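Long-range contacts in ribokinase, putative (Burkholderia thailandensis, PDB 3B1N), which is a nucleoside kinase of the PfkB (ribokinase) family that probably phosphorylates nucleosides using ATP, and here binds ADP and the nucleoside analogue mizoribine: residues L57-G62 and Y292-A297; A72-P77 and T98-A103; V141-F146 and I164-Q169. All blocks are in the same frame, centred on the assembly; numbering follows the deposited sequence.

Interaction 1. Residues L57-G62 and Y292-A297; sequences LNLLGG and YAPTRA
L59, in the last turn of helix 49-59, reaches across to Y292 and P294 with its two methyl branches. CD1 lies over one face of the Y292 ring, 3.5 Å from CE2, and at the same time touches the pyrrolidine of P294, 3.9 Å from its CD. The other methyl, CD2, turns to the P294 carbonyl oxygen. A water bridges L59 O and P294 O and so ties the two backbones together beside this apolar patch.

R296 makes the polar half of the contact. Its chain bends at chi2 (78°), which brings CD to 3.3 Å from L60 O, and NE then donates to that oxygen over 2.7 Å. The bond is bent (143° at the hydrogen), with the donor above the carbonyl plane. L60 CD2 sits over the centre of the R296 guanidinium, 4.0 Å from R296 CZ. NH1 is engaged in a salt bridge with D300. L60 O lies next to G61, whose positive phi and bonds back into the last turn form a Schellman motif.

The contact thus joins the C-terminal end of helix 49-59 to the start of helix 296-307, with M279 of helix 269-284 against L59 and Y292, and Y261 of helix 251-264 against L60.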
# COMPACT_ATOMS: atom_id res chain seq x y z
N LEU B 57 6.49 -7.24 25.29
CA LEU B 57 7.23 -7.87 26.40
C LEU B 57 7.14 -6.95 27.62
O LEU B 57 6.95 -7.44 28.76
CB LEU B 57 8.64 -8.20 25.95
CG LEU B 57 9.47 -8.89 27.02
CD1 LEU B 57 8.75 -10.19 27.43
CD2 LEU B 57 10.80 -9.23 26.36
N ASN B 58 7.21 -5.63 27.42
CA ASN B 58 7.11 -4.64 28.49
C ASN B 58 5.74 -4.63 29.15
O ASN B 58 5.62 -4.50 30.41
CB ASN B 58 7.50 -3.26 27.93
CG ASN B 58 7.73 -2.23 29.01
OD1 ASN B 58 8.62 -2.43 29.86
ND2 ASN B 58 6.95 -1.17 29.00
N LEU B 59 4.67 -4.78 28.36
CA LEU B 59 3.33 -4.88 28.95
C LEU B 59 3.25 -6.07 29.90
O LEU B 59 2.49 -6.02 30.88
CB LEU B 59 2.28 -5.12 27.86
CG LEU B 59 1.88 -3.93 26.99
CD1 LEU B 59 0.95 -4.47 25.90
CD2 LEU B 59 1.20 -2.82 27.81
N LEU B 60 3.97 -7.12 29.60
CA LEU B 60 3.90 -8.37 30.42
C LEU B 60 4.80 -8.25 31.67
O LEU B 60 4.77 -9.14 32.54
CB LEU B 60 4.26 -9.58 29.60
CG LEU B 60 3.20 -9.96 28.54
CD1 LEU B 60 3.75 -10.85 27.47
CD2 LEU B 60 1.99 -10.64 29.31
N GLY B 61 5.53 -7.15 31.77
CA GLY B 61 6.47 -6.95 32.90
C GLY B 61 7.84 -7.57 32.66
O GLY B 61 8.62 -7.75 33.62
N GLY B 62 8.20 -7.89 31.41
CA GLY B 62 9.52 -8.41 31.08
C GLY B 62 10.49 -7.24 30.89
O GLY B 62 10.07 -6.09 30.93
N TYR B 292 -2.85 -0.70 22.03
CA TYR B 292 -3.38 -1.55 23.10
C TYR B 292 -2.55 -1.40 24.37
O TYR B 292 -1.32 -1.36 24.32
CB TYR B 292 -3.52 -3.01 22.66
CG TYR B 292 -2.23 -3.84 22.59
CD1 TYR B 292 -1.16 -3.45 21.77
CD2 TYR B 292 -2.10 -4.99 23.37
CE1 TYR B 292 -0.01 -4.24 21.73
CE2 TYR B 292 -0.97 -5.78 23.33
CZ TYR B 292 0.10 -5.36 22.50
OH TYR B 292 1.24 -6.13 22.50
N ALA B 293 -3.22 -1.19 25.49
CA ALA B 293 -2.50 -0.97 26.73
C ALA B 293 -3.18 -1.69 27.91
O ALA B 293 -3.53 -1.04 28.93
CB ALA B 293 -2.38 0.56 27.00
N PRO B 294 -3.36 -3.02 27.81
CA PRO B 294 -3.86 -3.80 28.94
C PRO B 294 -2.93 -3.72 30.15
O PRO B 294 -1.69 -3.70 30.02
CB PRO B 294 -3.93 -5.23 28.39
CG PRO B 294 -2.76 -5.26 27.39
CD PRO B 294 -2.82 -3.90 26.74
N THR B 295 -3.53 -3.67 31.33
CA THR B 295 -2.74 -3.85 32.52
C THR B 295 -2.34 -5.29 32.63
O THR B 295 -2.90 -6.22 32.01
CB THR B 295 -3.51 -3.46 33.80
OG1 THR B 295 -4.59 -4.37 33.98
CG2 THR B 295 -4.01 -2.02 33.72
N ARG B 296 -1.32 -5.51 33.43
CA ARG B 296 -0.89 -6.86 33.60
C ARG B 296 -1.99 -7.75 34.23
O ARG B 296 -2.17 -8.88 33.85
CB ARG B 296 0.39 -6.88 34.43
CG ARG B 296 0.92 -8.23 34.56
CD ARG B 296 1.59 -8.56 33.27
NE ARG B 296 2.32 -9.83 33.29
CZ ARG B 296 1.71 -11.01 33.26
NH1 ARG B 296 0.39 -11.05 33.22
NH2 ARG B 296 2.43 -12.11 33.26
N ALA B 297 -2.74 -7.17 35.19
CA ALA B 297 -3.89 -7.89 35.77
C ALA B 297 -4.93 -8.24 34.72
O ALA B 297 -5.45 -9.38 34.73
CB ALA B 297 -4.53 -7.08 36.92
O HOH W 1 0.69 -3.73 31.32

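Interaction 2. Residues A72-P77 and T98-A103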
# COMPACT_ATOMS: atom_id res chain seq x y z
N ALA B 72 18.30 10.95 13.95
CA ALA B 72 18.16 12.12 14.81
C ALA B 72 17.11 13.13 14.42
O ALA B 72 16.58 13.84 15.28
CB ALA B 72 19.52 12.84 14.96
N VAL B 73 16.81 13.25 13.13
CA VAL B 73 15.89 14.28 12.72
C VAL B 73 14.55 14.10 13.39
O VAL B 73 13.90 15.08 13.74
CB VAL B 73 15.71 14.31 11.17
CG1 VAL B 73 14.59 15.34 10.72
CG2 VAL B 73 17.01 14.64 10.51
N ASP B 74 14.11 12.84 13.54
CA ASP B 74 12.76 12.62 14.07
C ASP B 74 12.71 11.52 15.11
O ASP B 74 11.64 11.07 15.44
CB ASP B 74 11.77 12.38 12.93
CG ASP B 74 12.16 11.22 12.07
OD1 ASP B 74 13.18 10.56 12.37
OD2 ASP B 74 11.42 10.98 11.07
N ALA B 75 13.86 11.20 15.70
CA ALA B 75 13.91 10.16 16.77
C ALA B 75 13.23 10.58 18.07
O ALA B 75 12.79 9.68 18.82
CB ALA B 75 15.30 9.76 17.07
N GLN B 76 13.17 11.87 18.38
CA GLN B 76 12.84 12.27 19.77
C GLN B 76 11.50 11.75 20.31
O GLN B 76 11.49 11.27 21.47
CB GLN B 76 12.92 13.80 19.95
CG GLN B 76 13.14 14.22 21.45
CD GLN B 76 14.47 13.71 22.01
OE1 GLN B 76 15.53 14.02 21.44
NE2 GLN B 76 14.44 12.96 23.11
N PRO B 77 10.43 11.77 19.51
CA PRO B 77 9.18 11.23 20.07
C PRO B 77 9.31 9.77 20.49
O PRO B 77 8.70 9.35 21.50
CB PRO B 77 8.17 11.41 18.93
CG PRO B 77 8.69 12.68 18.25
CD PRO B 77 10.19 12.48 18.23
N THR B 98 19.82 12.22 10.06
CA THR B 98 19.21 11.08 9.35
C THR B 98 17.74 10.97 9.79
O THR B 98 17.43 11.30 10.94
CB THR B 98 19.97 9.76 9.71
OG1 THR B 98 21.32 9.89 9.29
CG2 THR B 98 19.42 8.54 9.01
N TYR B 99 16.89 10.49 8.89
CA TYR B 99 15.49 10.22 9.25
C TYR B 99 15.36 8.79 9.76
O TYR B 99 16.06 7.90 9.28
CB TYR B 99 14.53 10.44 8.07
CG TYR B 99 14.33 11.92 7.75
CD1 TYR B 99 13.20 12.59 8.22
CD2 TYR B 99 15.26 12.61 6.96
CE1 TYR B 99 13.00 13.96 7.89
CE2 TYR B 99 15.06 13.97 6.67
CZ TYR B 99 13.95 14.60 7.14
OH TYR B 99 13.74 15.92 6.85
N SER B 100 14.44 8.58 10.71
CA SER B 100 14.10 7.22 11.10
C SER B 100 13.36 6.49 9.99
O SER B 100 12.72 7.12 9.12
CB SER B 100 13.25 7.24 12.37
OG SER B 100 13.88 8.02 13.36
N ALA B 101 13.39 5.16 10.07
CA ALA B 101 12.58 4.30 9.18
C ALA B 101 11.12 4.69 9.19
O ALA B 101 10.56 5.06 10.21
CB ALA B 101 12.72 2.82 9.59
N GLN B 102 10.48 4.58 8.02
CA GLN B 102 9.07 4.91 7.86
C GLN B 102 8.41 3.83 7.01
O GLN B 102 8.89 3.49 5.95
CB GLN B 102 8.92 6.32 7.21
CG GLN B 102 7.53 6.58 6.72
CD GLN B 102 6.60 7.03 7.82
OE1 GLN B 102 6.84 8.06 8.47
NE2 GLN B 102 5.49 6.28 8.00
N ALA B 103 7.33 3.26 7.53
CA ALA B 103 6.60 2.23 6.78
C ALA B 103 5.26 2.78 6.38
O ALA B 103 4.55 3.37 7.18
CB ALA B 103 6.38 0.99 7.69
O HOH W 2 11.13 9.32 9.20
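A72 approaches T98 with its backbone, but its N meets the T98 carbonyl at too poor an angle for a bond. V73 takes that oxygen instead: its N donates to T98 O over 3.0 Å, close to straight at 162°. The V73 side chain divides its two methyls between neighbours. CG1, anti to the backbone N (chi1 174°), lies over one face of the Y99 ring in a CH-pi contact, 3.9 Å from the ring centroid and displaced toward the CE1 rim. CG2 packs against the T98 backbone, 3.4 Å from T98 O.

D74 follows with the polar centre of the contact. Its OD1 is gripped twice by S100: the backbone N donates to the syn lone pair over 2.9 Å, and OG comes from above the carboxylate plane at 2.8 Å. S100 OG in turn accepts from G71 N, so the serine hydroxyl relays between the end of strand 64-71 and the aspartate. In this ribokinase fold, strand 64-71 belongs to the large central sheet, while strand 101-107 belongs to the smaller four-stranded sheet that forms the lid of the family; D74 and S100 therefore sit where the two sheets meet. OD2 of D74 lies at the edge of the Y99 ring, 3.7 Å from CD1, with the carboxylate almost perpendicular to the ring. The same oxygen forms a salt bridge with R44 and accepts from a water that also donates to S100 O. At A75, CB comes to 4.3 Å from S100 OG and packs on L70 of strand 64-71.

Interaction 3. Residues V141-F146 and I164-Q169; sequences VGPDGF and IFDPGQ. With MZR (5-hydroxy-1-(beta-D-ribofuranosyl)-1H-imidazole-4-carboxamide), chain F.
V141 and F165 form a parallel bridge between neighbouring strands of the central Rossmann-like sheet, the two strands of a beta-alpha-beta crossover through helix 146-158. V141 N donates to I164 O over 2.9 Å, and D166 N returns the bond to V141 O, also at 2.9 Å; both are nearly straight. V141 and F165 project from the same face of the sheet, V141 into helix 146-158 and F165 into helix 176-185, while P167 CD covers one face of the F165 ring.

Beyond the bridge the strands give way to loops, and the pairing changes in kind. G142 CA makes a CA-H...O contact of 3.2 Å with D166 O, an oxygen that also lies against CD of P143. In the conformer given, of two modelled, D166 OD1 forms a salt bridge with R256. The proline ring is wedged further along the second loop, with CG near P167 O and over the CA of G168, where the absence of a side chain permits so close an approach.

P143 and Q169 bring the two loops to the nucleoside site, and Q169 can be followed into it. Its CB is 3.8 Å from N7 of the mizoribine imidazole, with C5 as near; CG stays beside N7. The chain then bends at chi2 (105°), which places CD near the ribose atom O4' and the imidazole C8. At the amide the two tips part: OE1 turns back to P143 CG, 3.4 Å away, while NE2 stays with the ligand. P143 CB lies 3.8 Å from the carboxamide nitrogen N1 of mizoribine. The pocket is shared with the second subunit, whose S36 packs on Q169. Q169 NE2 lies 3.2 Å from the ribose ring oxygen O4'.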
# COMPACT_ATOMS: atom_id res chain seq x y z
N VAL B 141 15.79 -12.00 16.61
CA VAL B 141 16.28 -11.22 15.46
C VAL B 141 15.11 -11.16 14.47
O VAL B 141 14.69 -12.17 13.91
CB VAL B 141 17.49 -11.88 14.79
CG1 VAL B 141 17.90 -11.07 13.51
CG2 VAL B 141 18.69 -12.00 15.81
N GLY B 142 14.57 -9.95 14.28
CA GLY B 142 13.46 -9.76 13.39
C GLY B 142 13.83 -8.89 12.21
O GLY B 142 15.01 -8.53 12.05
N PRO B 143 12.85 -8.50 11.40
CA PRO B 143 13.11 -7.78 10.17
C PRO B 143 13.86 -6.48 10.48
O PRO B 143 13.54 -5.77 11.45
CB PRO B 143 11.72 -7.45 9.65
CG PRO B 143 10.91 -8.66 10.08
CD PRO B 143 11.43 -8.88 11.51
N ASP B 144 14.83 -6.17 9.64
CA ASP B 144 15.80 -5.12 9.92
C ASP B 144 16.62 -4.93 8.67
O ASP B 144 16.39 -5.60 7.67
CB ASP B 144 16.74 -5.61 11.06
CG ASP B 144 17.29 -4.52 11.93
OD1 ASP B 144 17.33 -3.34 11.57
OD2 ASP B 144 17.68 -4.87 13.07
N GLY B 145 17.57 -4.02 8.71
CA GLY B 145 18.58 -3.98 7.65
C GLY B 145 19.21 -5.34 7.46
O GLY B 145 19.46 -6.08 8.43
N PHE B 146 19.40 -5.73 6.20
CA PHE B 146 19.80 -7.09 5.91
C PHE B 146 21.13 -7.46 6.57
O PHE B 146 21.26 -8.49 7.23
CB PHE B 146 19.89 -7.33 4.39
CG PHE B 146 20.37 -8.73 4.03
CD1 PHE B 146 19.62 -9.86 4.36
CD2 PHE B 146 21.60 -8.91 3.40
CE1 PHE B 146 20.04 -11.17 4.04
CE2 PHE B 146 22.06 -10.23 3.09
CZ PHE B 146 21.28 -11.35 3.42
N ILE B 164 15.10 -16.43 18.93
CA ILE B 164 14.14 -16.65 17.85
C ILE B 164 14.62 -15.91 16.60
O ILE B 164 15.01 -14.76 16.70
CB ILE B 164 12.76 -16.04 18.25
CG1 ILE B 164 12.22 -16.66 19.56
CG2 ILE B 164 11.75 -16.29 17.08
CD1 ILE B 164 10.83 -16.11 19.97
N PHE B 165 14.57 -16.59 15.47
CA PHE B 165 14.81 -15.98 14.15
C PHE B 165 13.46 -15.74 13.48
O PHE B 165 12.69 -16.68 13.26
CB PHE B 165 15.70 -16.89 13.33
CG PHE B 165 16.00 -16.37 11.94
CD1 PHE B 165 16.50 -15.09 11.75
CD2 PHE B 165 15.84 -17.20 10.85
CE1 PHE B 165 16.81 -14.63 10.45
CE2 PHE B 165 16.10 -16.75 9.56
CZ PHE B 165 16.59 -15.46 9.38
N ASP B 166 13.18 -14.47 13.15
CA ASP B 166 11.94 -14.02 12.61
C ASP B 166 12.29 -13.25 11.27
O ASP B 166 12.32 -12.00 11.37
CB ASP B 166 11.46 -13.11 13.79
CG ASP B 166 10.25 -12.27 13.50
OD1 ASP B 166 9.44 -12.64 12.64
OD2 ASP B 166 10.13 -11.19 14.18
N PRO B 167 12.56 -13.94 10.13
CA PRO B 167 13.00 -13.21 8.92
C PRO B 167 11.90 -12.24 8.43
O PRO B 167 12.21 -11.10 8.02
CB PRO B 167 13.38 -14.32 7.94
CG PRO B 167 12.66 -15.58 8.42
CD PRO B 167 12.56 -15.41 9.91
N GLY B 168 10.65 -12.67 8.57
CA GLY B 168 9.49 -11.79 8.36
C GLY B 168 9.57 -11.04 7.03
O GLY B 168 9.90 -11.59 6.00
N GLN B 169 9.25 -9.77 7.11
CA GLN B 169 9.28 -8.92 5.93
C GLN B 169 10.63 -8.76 5.29
O GLN B 169 10.75 -8.20 4.19
CB GLN B 169 8.75 -7.55 6.34
CG GLN B 169 7.30 -7.58 6.71
CD GLN B 169 7.08 -7.49 8.20
OE1 GLN B 169 7.77 -8.13 9.01
NE2 GLN B 169 6.08 -6.70 8.57
N1 MZR F . 11.96 -4.39 7.46
O3 MZR F . 10.44 -3.77 9.72
C4 MZR F . 9.44 -3.72 8.72
C5 MZR F . 9.64 -3.97 7.31
C6 MZR F . 10.91 -4.29 6.66
O6 MZR F . 10.87 -4.43 5.42
N7 MZR F . 8.39 -3.81 6.79
C8 MZR F . 7.54 -3.50 7.79
N9 MZR F . 8.17 -3.44 9.00
C1' MZR F . 7.56 -3.18 10.31
C2' MZR F . 6.61 -2.01 10.43
O2' MZR F . 7.39 -0.90 10.86
C3' MZR F . 5.54 -2.54 11.42
O3' MZR F . 5.41 -1.82 12.65
C4' MZR F . 5.94 -3.97 11.67
O4' MZR F . 6.72 -4.31 10.54
C5' MZR F . 4.73 -4.87 11.77
O5' MZR F . 5.23 -6.20 12.05

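Interaction 3 is the buried one, close to the centre of the chain, whereas interactions 1 and 2 are partly buried and lie nearer its periphery. Their chemistry follows: strand bridging and a proline wedge at the nucleoside site in 141-146/164-169, an aspartate and serine clasp between the two sheets in 72-77/98-103, and methyl-on-ring packing with an arginine at a helix end in 57-62/292-297. None touches another; the nearest atoms of interactions 2 and 3 are about 8 Å apart. Helix 49-59 links two of them, ending in interaction 1 and offering C49 near its start to P143 and Q169. A103, further along segment 98-103 and outside the contact itself, touches the same mizoribine.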